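Local coordinates for protein glycerate dehydrogenase/glyoxylate reductase (Thermus thermophilus, PDB 2CUK) that probably reduces hydroxypyruvate and glyoxylate with NADH or NADPH, as a member of the D-isomer specific 2-hydroxyacid dehydrogenase family, at residues R169-H173 with Y182-L187; T207-R213 with A232-A238; R213-F217 with E241-L247. One frame throughout, in Å; residues are numbered along the deposited sequence.

All three contacts are partly buried and lie in the nucleotide-binding domain, contact 2 nearest the centre of the chain. Contact 1 extends the edge of the parallel sheet at strand 169-173, using backbone bonds and aromatic rings. Contacts 2 and 3 share R213 and helix 236-243. Contact 2 ties together the loops leading into helices 213-216 and 236-243, mainly through backbone bonds, a carboxylate cap and water; contact 3 joins the helices themselves through a salt bridge and side-chain packing. Leucines link the groups: L187 of contact 1 packs on L210 of contact 2, whose neighbour L211 meets L216 of contact 3.

Contact 1: R169-H173 with Y182-L187; sequences RVVYH and YPFLSL
Y172 and F184 are the centre of a parallel backbone pairing that adds the irregular segment 182-187 to the outer edge of strand 169-173, the last strand on this side of a six-stranded parallel sheet. The pairing is a single bridge with two bonds. Y172 N donates to P183 O at 3.1 Å, and L185 N returns an almost straight bond to Y172 O at 2.8 Å. Past the bridge a side chain continues the pattern: H173 ND1 donates to a lone pair of L185 O, which lies near the plane of the imidazole, 2.8 Å from ND1. The ring is also covered on one face by L187, whose CB sits 4.0 Å from its centroid.

The side chains are divided between the two sides of the sheet. V171 CB meets L185 CD1 at 3.8 Å, on the side where V171 also packs on L190 and E193 of helix 187-193. On the opposite side, CG1 of V170 lies over the face of the Y182 ring, 4.0 Å from its centroid, and both residues reach A160 and L164 of helix 154-165. With CG placed between its backbone N and carbonyl carbon (chi1 77°), Y172 stands its ring up beside the added segment. There F184 turns an edge toward the tyrosine face in an offset edge-to-face pair, the planes 71° apart and F184 CD1 only 3.3 Å from Y172 CE1. The phenol oxygen is held from outside by K178 N.

S186 then N-caps helix 187-193, its OG accepting from E189 N. The arrangement belongs to the second strand of a Rossmann-type domain, where the chain leaves the strand, loops round and runs along its edge in the parallel sense before entering the next helix.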
loop_
_atom_site.group_PDB
_atom_site.type_symbol
_atom_site.label_atom_id
_atom_site.label_comp_id
_atom_site.label_asym_id
_atom_site.label_seq_id
_atom_site.Cartn_x
_atom_site.Cartn_y
_atom_site.Cartn_z
ATOM N N ARG A 169 -17.406 0.180 -2.450
ATOM C CA ARG A 169 -18.539 -0.677 -2.588
ATOM C C ARG A 169 -18.063 -1.906 -3.300
ATOM O O ARG A 169 -17.124 -1.873 -4.084
ATOM C CB ARG A 169 -19.588 0.044 -3.433
ATOM C CG ARG A 169 -20.536 0.894 -2.585
ATOM C CD ARG A 169 -20.826 2.254 -3.230
ATOM N NE ARG A 169 -22.042 2.189 -4.048
ATOM C CZ ARG A 169 -22.963 3.155 -3.866
ATOM N NH1 ARG A 169 -22.757 4.110 -2.976
ATOM N NH2 ARG A 169 -24.072 3.159 -4.611
ATOM N N VAL A 170 -18.653 -3.053 -2.984
ATOM C CA VAL A 170 -18.183 -4.304 -3.564
ATOM C C VAL A 170 -19.225 -5.084 -4.358
ATOM O O VAL A 170 -20.373 -5.222 -3.935
ATOM C CB VAL A 170 -17.623 -5.232 -2.468
ATOM C CG1 VAL A 170 -17.199 -6.566 -3.081
ATOM C CG2 VAL A 170 -16.443 -4.564 -1.773
ATOM N N VAL A 171 -18.806 -5.589 -5.513
ATOM C CA VAL A 171 -19.657 -6.402 -6.376
ATOM C C VAL A 171 -18.759 -7.522 -6.872
ATOM O O VAL A 171 -17.532 -7.429 -6.756
ATOM C CB VAL A 171 -20.208 -5.599 -7.586
ATOM C CG1 VAL A 171 -21.013 -4.409 -7.096
ATOM C CG2 VAL A 171 -19.065 -5.145 -8.478
ATOM N N TYR A 172 -19.340 -8.584 -7.416
ATOM C CA TYR A 172 -18.503 -9.676 -7.889
ATOM C C TYR A 172 -19.144 -10.577 -8.925
ATOM O O TYR A 172 -20.363 -10.604 -9.093
ATOM C CB TYR A 172 -18.045 -10.534 -6.701
ATOM C CG TYR A 172 -19.103 -11.475 -6.155
ATOM C CD1 TYR A 172 -19.105 -12.831 -6.499
ATOM C CD2 TYR A 172 -20.102 -11.012 -5.304
ATOM C CE1 TYR A 172 -20.079 -13.703 -6.000
ATOM C CE2 TYR A 172 -21.081 -11.870 -4.803
ATOM C CZ TYR A 172 -21.065 -13.213 -5.153
ATOM O OH TYR A 172 -22.032 -14.060 -4.648
ATOM N N HIS A 173 -18.290 -11.305 -9.631
ATOM C CA HIS A 173 -18.728 -12.268 -10.622
ATOM C C HIS A 173 -17.953 -13.535 -10.312
ATOM O O HIS A 173 -16.794 -13.473 -9.908
ATOM C CB HIS A 173 -18.404 -11.812 -12.042
ATOM C CG HIS A 173 -18.682 -12.859 -13.077
ATOM N ND1 HIS A 173 -19.956 -13.308 -13.354
ATOM C CD2 HIS A 173 -17.848 -13.594 -13.850
ATOM C CE1 HIS A 173 -19.894 -14.276 -14.251
ATOM N NE2 HIS A 173 -18.627 -14.470 -14.569
ATOM N N TYR A 182 -23.020 -8.973 -1.113
ATOM C CA TYR A 182 -22.565 -8.183 -2.256
ATOM C C TYR A 182 -23.341 -8.571 -3.507
ATOM O O TYR A 182 -23.707 -9.731 -3.686
ATOM C CB TYR A 182 -21.079 -8.423 -2.549
ATOM C CG TYR A 182 -20.168 -8.485 -1.345
ATOM C CD1 TYR A 182 -20.029 -7.396 -0.483
ATOM C CD2 TYR A 182 -19.419 -9.628 -1.088
ATOM C CE1 TYR A 182 -19.158 -7.451 0.607
ATOM C CE2 TYR A 182 -18.552 -9.694 -0.007
ATOM C CZ TYR A 182 -18.423 -8.607 0.834
ATOM O OH TYR A 182 -17.546 -8.688 1.891
ATOM N N PRO A 183 -23.606 -7.597 -4.388
ATOM C CA PRO A 183 -24.338 -7.871 -5.627
ATOM C C PRO A 183 -23.559 -8.812 -6.546
ATOM O O PRO A 183 -22.368 -8.606 -6.789
ATOM C CB PRO A 183 -24.500 -6.483 -6.241
ATOM C CG PRO A 183 -24.615 -5.603 -5.036
ATOM C CD PRO A 183 -23.520 -6.146 -4.141
ATOM N N PHE A 184 -24.228 -9.851 -7.038
ATOM C CA PHE A 184 -23.613 -10.817 -7.947
ATOM C C PHE A 184 -23.947 -10.349 -9.367
ATOM O O PHE A 184 -25.119 -10.218 -9.721
ATOM C CB PHE A 184 -24.191 -12.216 -7.713
ATOM C CG PHE A 184 -23.625 -13.270 -8.624
ATOM C CD1 PHE A 184 -22.374 -13.819 -8.379
ATOM C CD2 PHE A 184 -24.340 -13.703 -9.734
ATOM C CE1 PHE A 184 -21.838 -14.788 -9.226
ATOM C CE2 PHE A 184 -23.816 -14.669 -10.588
ATOM C CZ PHE A 184 -22.559 -15.214 -10.333
ATOM N N LEU A 185 -22.922 -10.104 -10.177
ATOM C CA LEU A 185 -23.135 -9.619 -11.539
ATOM C C LEU A 185 -22.518 -10.521 -12.599
ATOM O O LEU A 185 -21.677 -11.369 -12.305
ATOM C CB LEU A 185 -22.535 -8.210 -11.686
ATOM C CG LEU A 185 -22.886 -7.162 -10.627
ATOM C CD1 LEU A 185 -22.059 -5.892 -10.844
ATOM C CD2 LEU A 185 -24.373 -6.852 -10.687
ATOM N N SER A 186 -22.951 -10.335 -13.843
ATOM C CA SER A 186 -22.388 -11.086 -14.956
ATOM C C SER A 186 -21.045 -10.395 -15.186
ATOM O O SER A 186 -20.848 -9.266 -14.732
ATOM C CB SER A 186 -23.260 -10.935 -16.204
ATOM O OG SER A 186 -23.258 -9.587 -16.654
ATOM N N LEU A 187 -20.124 -11.051 -15.882
ATOM C CA LEU A 187 -18.825 -10.436 -16.136
ATOM C C LEU A 187 -19.014 -9.129 -16.899
ATOM O O LEU A 187 -18.359 -8.128 -16.611
ATOM C CB LEU A 187 -17.926 -11.379 -16.938
ATOM C CG LEU A 187 -16.546 -10.822 -17.310
ATOM C CD1 LEU A 187 -15.808 -10.368 -16.059
ATOM C CD2 LEU A 187 -15.754 -11.885 -18.041
HETATM O O HOH W 1 -23.756 -12.558 -3.563
#

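Contact 2: T207-R213 with A232-A238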
loop_
_atom_site.group_PDB
_atom_site.type_symbol
_atom_site.label_atom_id
_atom_site.label_comp_id
_atom_site.label_asym_id
_atom_site.label_seq_id
_atom_site.Cartn_x
_atom_site.Cartn_y
_atom_site.Cartn_z
ATOM N N THR A 207 -10.807 -19.336 -18.765
ATOM C CA THR A 207 -10.330 -18.042 -18.285
ATOM C C THR A 207 -9.030 -17.595 -18.939
ATOM O O THR A 207 -8.524 -16.515 -18.640
ATOM C CB THR A 207 -10.123 -18.051 -16.754
ATOM O OG1 THR A 207 -9.189 -19.080 -16.404
ATOM C CG2 THR A 207 -11.442 -18.291 -16.040
ATOM N N HIS A 208 -8.482 -18.422 -19.822
ATOM C CA HIS A 208 -7.243 -18.065 -20.501
ATOM C C HIS A 208 -7.467 -16.739 -21.231
ATOM O O HIS A 208 -8.305 -16.643 -22.129
ATOM C CB HIS A 208 -6.841 -19.162 -21.492
ATOM C CG HIS A 208 -5.491 -18.961 -22.101
ATOM N ND1 HIS A 208 -4.346 -18.828 -21.344
ATOM C CD2 HIS A 208 -5.099 -18.866 -23.394
ATOM C CE1 HIS A 208 -3.308 -18.659 -22.145
ATOM N NE2 HIS A 208 -3.738 -18.678 -23.394
ATOM N N ARG A 209 -6.725 -15.714 -20.822
ATOM C CA ARG A 209 -6.844 -14.388 -21.406
ATOM C C ARG A 209 -8.276 -13.864 -21.366
ATOM O O ARG A 209 -8.784 -13.303 -22.336
ATOM C CB ARG A 209 -6.295 -14.390 -22.833
ATOM C CG ARG A 209 -4.780 -14.518 -22.846
ATOM C CD ARG A 209 -4.195 -14.640 -24.235
ATOM N NE ARG A 209 -2.743 -14.765 -24.153
ATOM C CZ ARG A 209 -1.942 -14.951 -25.196
ATOM N NH1 ARG A 209 -2.445 -15.038 -26.420
ATOM N NH2 ARG A 209 -0.631 -15.048 -25.013
ATOM N N LEU A 210 -8.917 -14.052 -20.217
ATOM C CA LEU A 210 -10.278 -13.587 -19.999
ATOM C C LEU A 210 -10.299 -12.084 -20.247
ATOM O O LEU A 210 -11.205 -11.558 -20.893
ATOM C CB LEU A 210 -10.699 -13.873 -18.556
ATOM C CG LEU A 210 -12.145 -13.543 -18.184
ATOM C CD1 LEU A 210 -13.080 -14.495 -18.915
ATOM C CD2 LEU A 210 -12.335 -13.664 -16.679
ATOM N N LEU A 211 -9.295 -11.395 -19.714
ATOM C CA LEU A 211 -9.190 -9.954 -19.890
ATOM C C LEU A 211 -8.450 -9.676 -21.186
ATOM O O LEU A 211 -7.268 -9.313 -21.188
ATOM C CB LEU A 211 -8.454 -9.314 -18.707
ATOM C CG LEU A 211 -9.334 -8.817 -17.557
ATOM C CD1 LEU A 211 -10.094 -7.569 -17.992
ATOM C CD2 LEU A 211 -10.296 -9.920 -17.123
ATOM N N ASN A 212 -9.158 -9.881 -22.292
ATOM C CA ASN A 212 -8.608 -9.657 -23.617
ATOM C C ASN A 212 -8.825 -8.203 -24.019
ATOM O O ASN A 212 -9.316 -7.395 -23.226
ATOM C CB ASN A 212 -9.277 -10.590 -24.633
ATOM C CG ASN A 212 -10.795 -10.558 -24.545
ATOM O OD1 ASN A 212 -11.396 -9.494 -24.377
ATOM N ND2 ASN A 212 -11.421 -11.724 -24.673
ATOM N N ARG A 213 -8.466 -7.876 -25.256
ATOM C CA ARG A 213 -8.601 -6.519 -25.763
ATOM C C ARG A 213 -10.021 -5.970 -25.642
ATOM O O ARG A 213 -10.209 -4.821 -25.237
ATOM C CB ARG A 213 -8.131 -6.460 -27.225
ATOM C CG ARG A 213 -8.210 -5.076 -27.852
ATOM C CD ARG A 213 -7.549 -5.029 -29.236
ATOM N NE ARG A 213 -6.097 -5.185 -29.161
ATOM C CZ ARG A 213 -5.453 -6.345 -29.254
ATOM N NH1 ARG A 213 -6.126 -7.474 -29.438
ATOM N NH2 ARG A 213 -4.131 -6.377 -29.145
ATOM N N ALA A 232 -1.575 -15.329 -17.141
ATOM C CA ALA A 232 -2.298 -15.658 -18.372
ATOM C C ALA A 232 -3.769 -15.248 -18.425
ATOM O O ALA A 232 -4.419 -15.402 -19.465
ATOM C CB ALA A 232 -2.167 -17.162 -18.666
ATOM N N LEU A 233 -4.303 -14.736 -17.322
ATOM C CA LEU A 233 -5.701 -14.303 -17.298
ATOM C C LEU A 233 -5.856 -12.991 -18.073
ATOM O O LEU A 233 -6.968 -12.583 -18.425
ATOM C CB LEU A 233 -6.171 -14.078 -15.857
ATOM C CG LEU A 233 -6.232 -15.271 -14.899
ATOM C CD1 LEU A 233 -6.608 -14.779 -13.501
ATOM C CD2 LEU A 233 -7.248 -16.288 -15.404
ATOM N N VAL A 234 -4.726 -12.342 -18.334
ATOM C CA VAL A 234 -4.706 -11.057 -19.027
ATOM C C VAL A 234 -3.890 -11.080 -20.312
ATOM O O VAL A 234 -2.809 -11.668 -20.355
ATOM C CB VAL A 234 -4.088 -9.959 -18.119
ATOM C CG1 VAL A 234 -4.073 -8.623 -18.851
ATOM C CG2 VAL A 234 -4.862 -9.853 -16.817
ATOM N N ASP A 235 -4.408 -10.431 -21.354
ATOM C CA ASP A 235 -3.692 -10.321 -22.624
ATOM C C ASP A 235 -2.754 -9.141 -22.402
ATOM O O ASP A 235 -3.157 -7.987 -22.537
ATOM C CB ASP A 235 -4.647 -9.982 -23.769
ATOM C CG ASP A 235 -3.926 -9.826 -25.102
ATOM O OD1 ASP A 235 -2.795 -9.301 -25.118
ATOM O OD2 ASP A 235 -4.496 -10.219 -26.141
ATOM N N THR A 236 -1.507 -9.438 -22.056
ATOM C CA THR A 236 -0.511 -8.410 -21.771
ATOM C C THR A 236 -0.380 -7.304 -22.819
ATOM O O THR A 236 -0.392 -6.122 -22.473
ATOM C CB THR A 236 0.864 -9.059 -21.541
ATOM O OG1 THR A 236 0.730 -10.095 -20.560
ATOM C CG2 THR A 236 1.874 -8.026 -21.042
ATOM N N GLU A 237 -0.252 -7.680 -24.087
ATOM C CA GLU A 237 -0.102 -6.677 -25.132
ATOM C C GLU A 237 -1.313 -5.747 -25.185
ATOM O O GLU A 237 -1.197 -4.543 -25.371
ATOM C CB GLU A 237 0.060 -7.402 -26.470
ATOM C CG GLU A 237 0.199 -6.433 -27.644
ATOM C CD GLU A 237 1.179 -6.999 -28.647
ATOM O OE1 GLU A 237 1.690 -8.087 -28.417
ATOM O OE2 GLU A 237 1.424 -6.342 -29.658
ATOM N N ALA A 238 -2.510 -6.294 -25.003
ATOM C CA ALA A 238 -3.724 -5.487 -25.004
ATOM C C ALA A 238 -3.757 -4.542 -23.805
ATOM O O ALA A 238 -4.246 -3.419 -23.910
ATOM C CB ALA A 238 -4.958 -6.392 -24.994
HETATM O O HOH W 2 -1.670 -13.960 -21.813
HETATM O O HOH W 3 -6.915 -9.890 -26.616
HETATM O O HOH W 4 -3.057 -9.508 -28.615
#
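L211 and V234 form an isolated parallel beta bridge between two connecting loops of the Rossmann-type domain, each running from a strand of the sheet to a helix. L211 supplies both bonds: its N donates to L233 O at 2.9 Å, and its O accepts from D235 N at 3.1 Å, the donor standing above the carbonyl plane. L211 is also the centre of an inverse gamma turn. Just upstream, the type II turn from T207 to L210 presents R209 N to A232 O, 2.7 Å away. Beside this turn L233 CD2 comes within 3.5 Å of T207 OG1, a hydroxyl held by T204 N and P202 O.

Both loops end in helix caps. The OD1 of N212 accepts from R215 N at the start of helix 213-216, while D235 OD1 takes A238 N at 3.0 Å, from well above its carboxylate plane. D235 CB packs against N212 CA. The methyl of A238 lies over one face of the R213 guanidinium, whose salt bridge is with E241. D235 OD2 is 4.6 Å from R213 NH1, but no N-H points at it directly; instead one water links D235 OD2 to R213 N, and a second reaches R213 NH2 by a weak bond. On the R209 side a water closes the gap, accepting from R209 NE at 2.7 Å and donating to V234 O at 2.9 Å.

Contact 3: R213-F217 with E241-L247; sequences RERLF and EALRGHL
R213 and E241 make the ionic part of the contact, a salt bridge between helix 213-216 and helix 236-243. The guanidinium meets the carboxylate side-on with two nitrogens, NE to E241 OE1 at 2.8 Å and NH2 to E241 OE2 at 2.7 Å. Both bonds are nearly straight and use the syn sides of the oxygens, with both nitrogens tilted out of the carboxylate plane. The oxygens lie almost in the guanidinium plane, yet the two flat groups are twisted 31° apart. A bend at the third torsion of the arginine (chi3 -69°) swings NE and NH2 toward the glutamate, whose own chain is extended beyond CG.

Aromatic contacts come next. The F217 ring lies against E241 and A242 of helix 236-243, with the methyl of A242 over one face, 4.2 Å from the ring centroid, and F217 CZ lies 3.6 Å from A242 CA. On the same side of the phenyl plane, H246 meets it obliquely: the centroids are 5.4 Å apart and the planes inclined by 35°. The imidazole has F217 CD1 over one face, while its edge is directed at L216 O, which is 3.6 Å from H246 CD2. Outside the contact its NE2 is hydrogen-bonded to M219 O, which helps to fix the rotation of the ring.

Apolar packing lies deeper. L216 sets CB against A242 CB at 4.3 Å and also touches A238 and L239 of the same helix, as well as L211. L247 N bonds to A242 O where the chain turns, and L247 CD1 comes to 4.5 Å from L216 CD2.

The chemistry is thus graded with depth: leucine and alanine carbons meet inside, whereas a two-pronged ion pair joins partly exposed side chains, each probably neutralising the other's charge.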
loop_
_atom_site.group_PDB
_atom_site.type_symbol
_atom_site.label_atom_id
_atom_site.label_comp_id
_atom_site.label_asym_id
_atom_site.label_seq_id
_atom_site.Cartn_x
_atom_site.Cartn_y
_atom_site.Cartn_z
ATOM N N ARG A 213 -8.466 -7.876 -25.256
ATOM C CA ARG A 213 -8.601 -6.519 -25.763
ATOM C C ARG A 213 -10.021 -5.970 -25.642
ATOM O O ARG A 213 -10.209 -4.821 -25.237
ATOM C CB ARG A 213 -8.131 -6.460 -27.225
ATOM C CG ARG A 213 -8.210 -5.076 -27.852
ATOM C CD ARG A 213 -7.549 -5.029 -29.236
ATOM N NE ARG A 213 -6.097 -5.185 -29.161
ATOM C CZ ARG A 213 -5.453 -6.345 -29.254
ATOM N NH1 ARG A 213 -6.126 -7.474 -29.438
ATOM N NH2 ARG A 213 -4.131 -6.377 -29.145
ATOM N N GLU A 214 -11.020 -6.781 -25.980
ATOM C CA GLU A 214 -12.411 -6.333 -25.906
ATOM C C GLU A 214 -12.886 -6.060 -24.485
ATOM O O GLU A 214 -13.585 -5.079 -24.239
ATOM C CB GLU A 214 -13.349 -7.351 -26.564
ATOM C CG GLU A 214 -12.728 -8.712 -26.769
ATOM C CD GLU A 214 -11.676 -8.714 -27.867
ATOM O OE1 GLU A 214 -10.847 -9.648 -27.890
ATOM O OE2 GLU A 214 -11.687 -7.787 -28.710
ATOM N N ARG A 215 -12.510 -6.922 -23.547
ATOM C CA ARG A 215 -12.932 -6.727 -22.170
ATOM C C ARG A 215 -12.201 -5.574 -21.484
ATOM O O ARG A 215 -12.792 -4.861 -20.672
ATOM C CB ARG A 215 -12.764 -8.025 -21.375
ATOM C CG ARG A 215 -13.687 -9.135 -21.859
ATOM C CD ARG A 215 -13.974 -10.155 -20.780
ATOM N NE ARG A 215 -14.967 -11.132 -21.225
ATOM C CZ ARG A 215 -14.692 -12.214 -21.947
ATOM N NH1 ARG A 215 -13.446 -12.481 -22.313
ATOM N NH2 ARG A 215 -15.674 -13.023 -22.316
ATOM N N LEU A 216 -10.926 -5.379 -21.820
ATOM C CA LEU A 216 -10.146 -4.297 -21.229
ATOM C C LEU A 216 -10.724 -2.945 -21.631
ATOM O O LEU A 216 -10.851 -2.043 -20.802
ATOM C CB LEU A 216 -8.677 -4.391 -21.661
ATOM C CG LEU A 216 -7.861 -5.525 -21.024
ATOM C CD1 LEU A 216 -6.526 -5.664 -21.730
ATOM C CD2 LEU A 216 -7.655 -5.238 -19.536
ATOM N N PHE A 217 -11.079 -2.806 -22.905
ATOM C CA PHE A 217 -11.655 -1.557 -23.384
ATOM C C PHE A 217 -13.139 -1.455 -23.047
ATOM O O PHE A 217 -13.767 -0.428 -23.288
ATOM C CB PHE A 217 -11.416 -1.412 -24.887
ATOM C CG PHE A 217 -10.021 -0.972 -25.228
ATOM C CD1 PHE A 217 -9.636 0.352 -25.048
ATOM C CD2 PHE A 217 -9.084 -1.884 -25.703
ATOM C CE1 PHE A 217 -8.332 0.769 -25.336
ATOM C CE2 PHE A 217 -7.774 -1.483 -25.995
ATOM C CZ PHE A 217 -7.399 -0.151 -25.812
ATOM N N GLU A 241 -1.918 -1.437 -24.547
ATOM C CA GLU A 241 -2.740 -0.571 -25.386
ATOM C C GLU A 241 -3.727 0.253 -24.556
ATOM O O GLU A 241 -3.829 1.467 -24.725
ATOM C CB GLU A 241 -3.514 -1.416 -26.399
ATOM C CG GLU A 241 -2.635 -2.140 -27.414
ATOM C CD GLU A 241 -3.423 -3.098 -28.302
ATOM O OE1 GLU A 241 -4.653 -2.920 -28.435
ATOM O OE2 GLU A 241 -2.813 -4.021 -28.879
ATOM N N ALA A 242 -4.438 -0.424 -23.657
ATOM C CA ALA A 242 -5.446 0.196 -22.801
ATOM C C ALA A 242 -4.885 1.168 -21.778
ATOM O O ALA A 242 -5.594 2.068 -21.315
ATOM C CB ALA A 242 -6.257 -0.896 -22.080
ATOM N N LEU A 243 -3.619 0.993 -21.423
ATOM C CA LEU A 243 -2.990 1.859 -20.433
ATOM C C LEU A 243 -2.517 3.191 -20.987
ATOM O O LEU A 243 -2.235 4.114 -20.226
ATOM C CB LEU A 243 -1.806 1.139 -19.777
ATOM C CG LEU A 243 -2.164 0.060 -18.750
ATOM C CD1 LEU A 243 -0.920 -0.686 -18.344
ATOM C CD2 LEU A 243 -2.813 0.705 -17.537
ATOM N N ARG A 244 -2.437 3.309 -22.306
ATOM C CA ARG A 244 -1.967 4.561 -22.882
ATOM C C ARG A 244 -2.912 5.732 -22.652
ATOM O O ARG A 244 -2.465 6.871 -22.562
ATOM C CB ARG A 244 -1.661 4.382 -24.373
ATOM C CG ARG A 244 -0.483 3.442 -24.608
ATOM C CD ARG A 244 0.059 3.514 -26.024
ATOM N NE ARG A 244 1.068 2.480 -26.268
ATOM C CZ ARG A 244 2.270 2.444 -25.700
ATOM N NH1 ARG A 244 2.636 3.391 -24.846
ATOM N NH2 ARG A 244 3.108 1.455 -25.985
ATOM N N GLY A 245 -4.210 5.458 -22.524
ATOM C CA GLY A 245 -5.154 6.541 -22.296
ATOM C C GLY A 245 -6.532 6.150 -21.775
ATOM O O GLY A 245 -7.249 6.986 -21.222
ATOM N N HIS A 246 -6.910 4.888 -21.941
ATOM C CA HIS A 246 -8.217 4.428 -21.485
ATOM C C HIS A 246 -8.263 4.146 -19.980
ATOM O O HIS A 246 -9.042 4.762 -19.251
ATOM C CB HIS A 246 -8.630 3.174 -22.262
ATOM C CG HIS A 246 -9.994 2.673 -21.910
ATOM N ND1 HIS A 246 -11.132 3.433 -22.079
ATOM C CD2 HIS A 246 -10.402 1.496 -21.376
ATOM C CE1 HIS A 246 -12.182 2.745 -21.666
ATOM N NE2 HIS A 246 -11.766 1.568 -21.234
ATOM N N LEU A 247 -7.424 3.224 -19.518
ATOM C CA LEU A 247 -7.381 2.865 -18.095
ATOM C C LEU A 247 -6.576 3.836 -17.253
ATOM O O LEU A 247 -5.576 4.391 -17.716
ATOM C CB LEU A 247 -6.789 1.463 -17.920
ATOM C CG LEU A 247 -7.614 0.304 -18.481
ATOM C CD1 LEU A 247 -6.836 -0.999 -18.333
ATOM C CD2 LEU A 247 -8.946 0.227 -17.747
#